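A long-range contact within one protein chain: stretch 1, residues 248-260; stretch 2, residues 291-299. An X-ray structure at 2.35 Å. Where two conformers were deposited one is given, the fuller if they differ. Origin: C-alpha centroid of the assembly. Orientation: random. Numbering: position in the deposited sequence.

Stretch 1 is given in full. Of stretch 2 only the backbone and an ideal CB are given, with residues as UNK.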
ATOM      1  N   GLU A 248     -11.961 -15.115 -13.933  1.00 31.61           N
ATOM      2  CA  GLU A 248     -13.033 -14.137 -13.782  1.00 30.31           C
ATOM      3  C   GLU A 248     -14.212 -14.879 -13.158  1.00 33.06           C
ATOM      4  O   GLU A 248     -14.182 -16.110 -13.081  1.00 32.28           O
ATOM      5  CB  GLU A 248     -13.410 -13.526 -15.145  1.00 30.78           C
ATOM      6  CG  GLU A 248     -12.376 -12.519 -15.627  1.00 34.66           C
ATOM      7  CD  GLU A 248     -12.545 -12.008 -17.047  1.00 51.02           C
ATOM      8  OE1 GLU A 248     -13.697 -11.953 -17.537  1.00 44.69           O
ATOM      9  OE2 GLU A 248     -11.526 -11.601 -17.648  1.00 43.55           O
ATOM     10  N   GLY A 249     -15.187 -14.144 -12.643  1.00 30.27           N
ATOM     11  CA  GLY A 249     -16.334 -14.733 -11.953  1.00 30.18           C
ATOM     12  C   GLY A 249     -16.980 -15.905 -12.675  1.00 34.04           C
ATOM     13  O   GLY A 249     -17.197 -16.972 -12.078  1.00 33.32           O
ATOM     14  N   GLN A 250     -17.243 -15.732 -13.979  1.00 30.90           N
ATOM     15  CA  GLN A 250     -17.925 -16.734 -14.819  1.00 31.36           C
ATOM     16  C   GLN A 250     -17.139 -18.038 -15.004  1.00 35.60           C
ATOM     17  O   GLN A 250     -17.726 -19.043 -15.400  1.00 37.46           O
ATOM     18  CB  GLN A 250     -18.346 -16.122 -16.179  1.00 33.12           C
ATOM     19  CG  GLN A 250     -17.169 -15.645 -17.064  1.00 56.53           C
ATOM     20  CD  GLN A 250     -16.718 -14.215 -16.788  1.00 81.18           C
ATOM     21  OE1 GLN A 250     -17.088 -13.578 -15.774  1.00 75.49           O
ATOM     22  NE2 GLN A 250     -15.881 -13.690 -17.677  1.00 70.91           N
ATOM     23  N   ASP A 251     -15.822 -18.027 -14.683  1.00 30.24           N
ATOM     24  CA  ASP A 251     -14.932 -19.199 -14.789  1.00 29.00           C
ATOM     25  C   ASP A 251     -15.084 -20.154 -13.606  1.00 32.19           C
ATOM     26  O   ASP A 251     -14.578 -21.284 -13.650  1.00 31.14           O
ATOM     27  CB  ASP A 251     -13.468 -18.746 -14.906  1.00 30.34           C
ATOM     28  CG  ASP A 251     -13.194 -17.946 -16.154  1.00 38.59           C
ATOM     29  OD1 ASP A 251     -13.801 -18.261 -17.202  1.00 41.00           O
ATOM     30  OD2 ASP A 251     -12.371 -16.992 -16.086  1.00 37.54           O
ATOM     31  N   LEU A 252     -15.760 -19.692 -12.546  1.00 28.86           N
ATOM     32  CA  LEU A 252     -15.962 -20.443 -11.313  1.00 27.93           C
ATOM     33  C   LEU A 252     -17.440 -20.645 -11.055  1.00 32.35           C
ATOM     34  O   LEU A 252     -18.271 -19.894 -11.568  1.00 32.43           O
ATOM     35  CB  LEU A 252     -15.343 -19.677 -10.105  1.00 27.18           C
ATOM     36  CG  LEU A 252     -13.873 -19.264 -10.217  1.00 29.71           C
ATOM     37  CD1 LEU A 252     -13.444 -18.442  -8.993  1.00 28.68           C
ATOM     38  CD2 LEU A 252     -12.971 -20.473 -10.402  1.00 27.51           C
ATOM     39  N   PHE A 253     -17.771 -21.634 -10.243  1.00 27.36           N
ATOM     40  CA  PHE A 253     -19.145 -21.872  -9.845  1.00 26.66           C
ATOM     41  C   PHE A 253     -19.155 -22.575  -8.519  1.00 31.30           C
ATOM     42  O   PHE A 253     -18.172 -23.219  -8.153  1.00 29.49           O
ATOM     43  CB  PHE A 253     -19.958 -22.654 -10.935  1.00 27.82           C
ATOM     44  CG  PHE A 253     -19.503 -24.074 -11.195  1.00 27.81           C
ATOM     45  CD1 PHE A 253     -20.028 -25.135 -10.464  1.00 28.49           C
ATOM     46  CD2 PHE A 253     -18.554 -24.352 -12.182  1.00 28.31           C
ATOM     47  CE1 PHE A 253     -19.576 -26.440 -10.674  1.00 29.21           C
ATOM     48  CE2 PHE A 253     -18.113 -25.661 -12.403  1.00 30.14           C
ATOM     49  CZ  PHE A 253     -18.629 -26.696 -11.652  1.00 28.72           C
ATOM     50  N   VAL A 254     -20.265 -22.461  -7.798  1.00 30.45           N
ATOM     51  CA  VAL A 254     -20.425 -23.039  -6.479  1.00 30.53           C
ATOM     52  C   VAL A 254     -21.405 -24.221  -6.515  1.00 36.19           C
ATOM     53  O   VAL A 254     -22.443 -24.137  -7.169  1.00 35.77           O
ATOM     54  CB  VAL A 254     -20.932 -21.922  -5.500  1.00 33.53           C
ATOM     55  CG1 VAL A 254     -21.651 -22.512  -4.288  1.00 32.31           C
ATOM     56  CG2 VAL A 254     -19.794 -21.005  -5.073  1.00 33.32           C
ATOM     57  N   ARG A 255     -21.102 -25.287  -5.747  1.00 33.59           N
ATOM     58  CA  ARG A 255     -22.033 -26.377  -5.431  1.00 33.47           C
ATOM     59  C   ARG A 255     -21.581 -27.210  -4.247  1.00 35.94           C
ATOM     60  O   ARG A 255     -20.388 -27.455  -4.079  1.00 34.38           O
ATOM     61  CB  ARG A 255     -22.423 -27.247  -6.647  1.00 33.47           C
ATOM     62  CG  ARG A 255     -21.335 -28.121  -7.172  1.00 36.94           C
ATOM     63  CD  ARG A 255     -21.901 -29.219  -8.042  1.00 36.04           C
ATOM     64  NE  ARG A 255     -20.956 -29.575  -9.087  1.00 34.84           N
ATOM     65  CZ  ARG A 255     -19.935 -30.397  -8.907  1.00 41.24           C
ATOM     66  NH1 ARG A 255     -19.767 -31.008  -7.742  1.00 31.56           N
ATOM     67  NH2 ARG A 255     -19.094 -30.650  -9.903  1.00 30.05           N
ATOM     68  N   ASN A 256     -22.546 -27.619  -3.415  1.00 34.06           N
ATOM     69  CA  ASN A 256     -22.338 -28.412  -2.203  0.50 34.32           C
ATOM     70  C   ASN A 256     -21.131 -27.974  -1.365  1.00 39.08           C
ATOM     71  O   ASN A 256     -20.233 -28.766  -1.038  1.00 39.36           O
ATOM     72  CB  ASN A 256     -22.371 -29.901  -2.504  0.50 35.97           C
ATOM     73  CG  ASN A 256     -23.711 -30.343  -3.044  0.50 58.41           C
ATOM     74  OD1 ASN A 256     -24.772 -29.795  -2.699  0.50 50.12           O
ATOM     75  ND2 ASN A 256     -23.692 -31.317  -3.915  0.50 53.77           N
ATOM     76  N   ASN A 257     -21.149 -26.680  -0.975  1.00 35.45           N
ATOM     77  CA  ASN A 257     -20.127 -26.059  -0.128  1.00 34.57           C
ATOM     78  C   ASN A 257     -18.717 -26.142  -0.702  1.00 36.68           C
ATOM     79  O   ASN A 257     -17.746 -26.374   0.028  1.00 37.76           O
ATOM     80  CB  ASN A 257     -20.189 -26.598   1.305  1.00 34.35           C
ATOM     81  CG  ASN A 257     -19.599 -25.650   2.313  1.00 45.79           C
ATOM     82  OD1 ASN A 257     -19.643 -24.432   2.142  1.00 38.20           O
ATOM     83  ND2 ASN A 257     -19.003 -26.192   3.371  1.00 37.58           N
ATOM     84  N   ALA A 258     -18.595 -25.924  -1.999  1.00 29.81           N
ATOM     85  CA  ALA A 258     -17.307 -25.948  -2.660  1.00 28.44           C
ATOM     86  C   ALA A 258     -17.347 -25.051  -3.868  1.00 32.15           C
ATOM     87  O   ALA A 258     -18.424 -24.788  -4.408  1.00 30.73           O
ATOM     88  CB  ALA A 258     -16.944 -27.375  -3.068  1.00 28.55           C
ATOM     89  N   VAL A 259     -16.183 -24.557  -4.278  1.00 29.73           N
ATOM     90  CA  VAL A 259     -16.038 -23.703  -5.455  1.00 29.68           C
ATOM     91  C   VAL A 259     -15.231 -24.492  -6.454  1.00 34.18           C
ATOM     92  O   VAL A 259     -14.226 -25.123  -6.077  1.00 34.40           O
ATOM     93  CB  VAL A 259     -15.346 -22.343  -5.093  1.00 33.30           C
ATOM     94  CG1 VAL A 259     -15.127 -21.478  -6.335  1.00 32.21           C
ATOM     95  CG2 VAL A 259     -16.152 -21.586  -4.046  1.00 33.26           C
ATOM     96  N   TYR A 260     -15.668 -24.491  -7.722  1.00 29.63           N
ATOM     97  CA  TYR A 260     -14.998 -25.233  -8.775  1.00 28.43           C
ATOM     98  C   TYR A 260     -14.572 -24.330  -9.885  1.00 31.66           C
ATOM     99  O   TYR A 260     -15.249 -23.353 -10.179  1.00 31.49           O
ATOM    100  CB  TYR A 260     -15.928 -26.335  -9.332  1.00 29.59           C
ATOM    101  CG  TYR A 260     -16.255 -27.404  -8.318  1.00 30.06           C
ATOM    102  CD1 TYR A 260     -15.434 -28.517  -8.160  1.00 31.96           C
ATOM    103  CD2 TYR A 260     -17.362 -27.289  -7.488  1.00 30.54           C
ATOM    104  CE1 TYR A 260     -15.684 -29.464  -7.174  1.00 31.09           C
ATOM    105  CE2 TYR A 260     -17.643 -28.251  -6.522  1.00 31.74           C
ATOM    106  CZ  TYR A 260     -16.792 -29.331  -6.358  1.00 36.88           C
ATOM    107  OH  TYR A 260     -17.059 -30.281  -5.415  1.00 39.81           O
ATOM    108  N   UNK A 291     -23.958  -7.292  -9.911  1.00 43.50           N
ATOM    109  CA  UNK A 291     -22.559  -7.610 -10.213  1.00 43.14           C
ATOM    110  C   UNK A 291     -22.403  -8.789 -11.176  1.00 48.17           C
ATOM    111  O   UNK A 291     -23.071  -9.814 -11.028  1.00 47.65           O
ATOM    112  CB  UNK A 291     -21.810  -7.915  -8.914  1.00 43.14           C
ATOM    113  N   UNK A 292     -21.506  -8.640 -12.150  1.00 45.47           N
ATOM    114  CA  UNK A 292     -21.163  -9.699 -13.090  1.00 45.59           C
ATOM    115  C   UNK A 292     -19.705 -10.128 -12.894  1.00 45.97           C
ATOM    116  O   UNK A 292     -19.175 -10.916 -13.686  1.00 45.28           O
ATOM    117  CB  UNK A 292     -21.398  -9.236 -14.529  1.00 45.59           C
ATOM    118  N   UNK A 293     -19.058  -9.607 -11.825  1.00 40.05           N
ATOM    119  CA  UNK A 293     -17.652  -9.886 -11.525  1.00 38.00           C
ATOM    120  C   UNK A 293     -17.489 -11.065 -10.606  1.00 39.95           C
ATOM    121  O   UNK A 293     -16.412 -11.658 -10.554  1.00 40.33           O
ATOM    122  CB  UNK A 293     -16.985  -8.659 -10.900  1.00 38.00           C
ATOM    123  N   UNK A 294     -18.531 -11.373  -9.850  1.00 34.36           N
ATOM    124  CA  UNK A 294     -18.458 -12.369  -8.797  1.00 32.67           C
ATOM    125  C   UNK A 294     -18.928 -13.758  -9.133  1.00 34.10           C
ATOM    126  O   UNK A 294     -19.037 -14.138 -10.305  1.00 33.36           O
ATOM    127  CB  UNK A 294     -19.269 -11.874  -7.598  1.00 32.67           C
ATOM    128  N   UNK A 295     -19.140 -14.548  -8.079  1.00 28.47           N
ATOM    129  CA  UNK A 295     -19.487 -15.950  -8.144  1.00 27.31           C
ATOM    130  C   UNK A 295     -20.693 -16.164  -7.233  1.00 32.83           C
ATOM    131  O   UNK A 295     -20.560 -16.056  -6.009  1.00 33.13           O
ATOM    132  CB  UNK A 295     -18.309 -16.839  -7.741  1.00 27.31           C
ATOM    133  N   UNK A 296     -21.888 -16.478  -7.789  1.00 29.38           N
ATOM    134  CA  UNK A 296     -23.065 -16.675  -6.917  1.00 28.22           C
ATOM    135  C   UNK A 296     -22.871 -17.773  -5.866  1.00 32.85           C
ATOM    136  O   UNK A 296     -22.463 -18.886  -6.196  1.00 32.69           O
ATOM    137  CB  UNK A 296     -24.287 -17.016  -7.773  1.00 28.22           C
ATOM    138  N   UNK A 297     -23.136 -17.429  -4.605  1.00 30.42           N
ATOM    139  CA  UNK A 297     -23.023 -18.352  -3.476  1.00 29.59           C
ATOM    140  C   UNK A 297     -21.643 -18.441  -2.850  1.00 33.37           C
ATOM    141  O   UNK A 297     -21.460 -19.159  -1.865  1.00 33.65           O
ATOM    142  CB  UNK A 297     -23.444 -19.752  -3.928  1.00 29.59           C
ATOM    143  N   UNK A 298     -20.663 -17.699  -3.400  1.00 30.47           N
ATOM    144  CA  UNK A 298     -19.280 -17.709  -2.909  1.00 31.12           C
ATOM    145  C   UNK A 298     -19.175 -17.384  -1.411  1.00 37.53           C
ATOM    146  O   UNK A 298     -18.457 -18.080  -0.684  1.00 38.46           O
ATOM    147  CB  UNK A 298     -18.444 -16.707  -3.708  1.00 31.12           C
ATOM    148  N   UNK A 299     -19.881 -16.333  -0.951  1.00 33.55           N
ATOM    149  CA  UNK A 299     -19.847 -15.946   0.451  1.00 34.06           C
ATOM    150  C   UNK A 299     -20.266 -17.084   1.389  1.00 37.36           C
ATOM    151  O   UNK A 299     -19.599 -17.314   2.401  1.00 36.92           O
ATOM    152  CB  UNK A 299     -20.754 -14.734   0.671  1.00 34.06           C
TER

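Position 291 lies out of reach of stretch 1. No atom of that stretch comes within 5.5 Å of its ideal CB, so the contact sets no preference. The deposited residue is Ser 291. Ser 291 OG accepts a hydrogen bond from the backbone N of position 293 at 3.2 Å.

Position 292 points its CB sideways, into space that stretch 1 leaves empty. Many side chains would suit it, polar or apolar. The residue is Met 292, modelled as selenomethionine. The end of its side chain leads away from stretch 1. Its backbone does approach: Met 292 O lies 4.0 Å from Gln 250 OE1, and two acceptors give no reason for a bond.

Position 293 turns its CB away, so stretch 1 does not select the side chain, and many would suit. What faces stretch 1 is the carbonyl. It is Leu 293. Leu 293 O lies 3.4 Å from Gly 249 CA. A water joins the same two residues: it accepts from Gly 249 N at 2.8 Å and donates to Leu 293 O at 2.6 Å.

Position 294 has phi/psi of -97/-165, and a CB here would point away from stretch 1. Nothing in that stretch excludes a side chain, so glycine or small residues would suit. The residue is Gly 294. Its carbonyl makes the contact, with Gly 294 O 3.2 Å from Gly 249 CA in a CA-H...O interaction. The approach depends on Gly 249 having no side chain: an ideal CB there would fall 2.2 Å from Gly 294 O.

Position 295 points toward stretch 1. Its ideal CB is 4.7 Å from Leu 252 CB and 5.2 Å from Val 254 CG2. A mid-sized apolar side chain would suit, valine or isoleucine among others. The residue is Val 295, chi1 t. Its CG2 lies 4.0 Å from Leu 252 CB and 3.7 Å from Gly 249 O. Its CG1 lies 4.1 Å from Val 254 CG2.

Position 296 points sideways, with nothing of stretch 1 near its CB. A phi of -58 permits proline, but polar residues would also fit. The residue is Pro 296. Pro 296 O packs 3.5 Å from Val 254 CB. A second water donates to Pro 296 O at 2.7 Å and accepts from Val 254 N at 2.8 Å.

Position 297 has phi 87, which favours glycine. Its ideal CB would also be tight, 3.3 Å from Val 254 CG1. The residue is Gly 297, in a type II turn from Val 295 to 298 and at the N-cap of the helix.

Position 298 points sideways, but Val 254 and Val 259 offer apolar surface nearby. Leucine, isoleucine or methionine could reach it. The residue is Leu 298, whose CD1 packs 3.7 Å from Val 259 CG2. Leu 298 N closes the turn on Val 295 O at 3.1 Å.

Position 299 points away, and stretch 1 sets no demand. The residue is Leu 299, in the helix.

Stretch 2 (291-299) SMLGVPGLL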
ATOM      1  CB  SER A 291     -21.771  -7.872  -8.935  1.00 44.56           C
ATOM      2  OG  SER A 291     -20.445  -8.285  -9.231  1.00 47.39           O
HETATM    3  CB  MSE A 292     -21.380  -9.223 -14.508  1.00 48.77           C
HETATM    4  CG  MSE A 292     -22.818  -9.215 -14.911  1.00 57.47           C
HETATM    5 SE   MSE A 292     -22.934  -8.521 -16.679  0.75 67.66          SE
HETATM    6  CE  MSE A 292     -24.880  -8.787 -16.988  1.00 64.73           C
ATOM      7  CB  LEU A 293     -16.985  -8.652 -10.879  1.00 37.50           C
ATOM      8  CG  LEU A 293     -17.070  -7.339 -11.634  1.00 41.17           C
ATOM      9  CD1 LEU A 293     -16.291  -6.279 -10.918  1.00 40.50           C
ATOM     10  CD2 LEU A 293     -16.582  -7.495 -13.086  1.00 43.29           C
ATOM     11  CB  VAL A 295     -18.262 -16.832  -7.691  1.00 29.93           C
ATOM     12  CG1 VAL A 295     -18.543 -18.326  -7.882  1.00 28.85           C
ATOM     13  CG2 VAL A 295     -16.971 -16.422  -8.418  1.00 29.36           C
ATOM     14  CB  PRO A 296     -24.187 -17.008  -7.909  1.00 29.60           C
ATOM     15  CG  PRO A 296     -23.733 -16.388  -9.210  1.00 33.35           C
ATOM     16  CD  PRO A 296     -22.249 -16.581  -9.222  1.00 29.64           C
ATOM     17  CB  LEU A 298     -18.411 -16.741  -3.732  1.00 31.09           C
ATOM     18  CG  LEU A 298     -16.932 -16.638  -3.337  1.00 34.95           C
ATOM     19  CD1 LEU A 298     -16.241 -17.985  -3.435  1.00 35.15           C
ATOM     20  CD2 LEU A 298     -16.215 -15.603  -4.190  1.00 35.03           C
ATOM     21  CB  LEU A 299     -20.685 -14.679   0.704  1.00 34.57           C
ATOM     22  CG  LEU A 299     -20.652 -14.157   2.156  1.00 38.78           C
ATOM     23  CD1 LEU A 299     -19.233 -13.683   2.555  1.00 37.30           C
ATOM     24  CD2 LEU A 299     -21.683 -13.080   2.362  1.00 41.07           C
TER
HETATM   25  O   HOH W   1     -14.759 -11.392 -12.600  1.00 29.28           O
HETATM   26  O   HOH W   2     -21.914 -20.292  -8.421  1.00 32.29           O
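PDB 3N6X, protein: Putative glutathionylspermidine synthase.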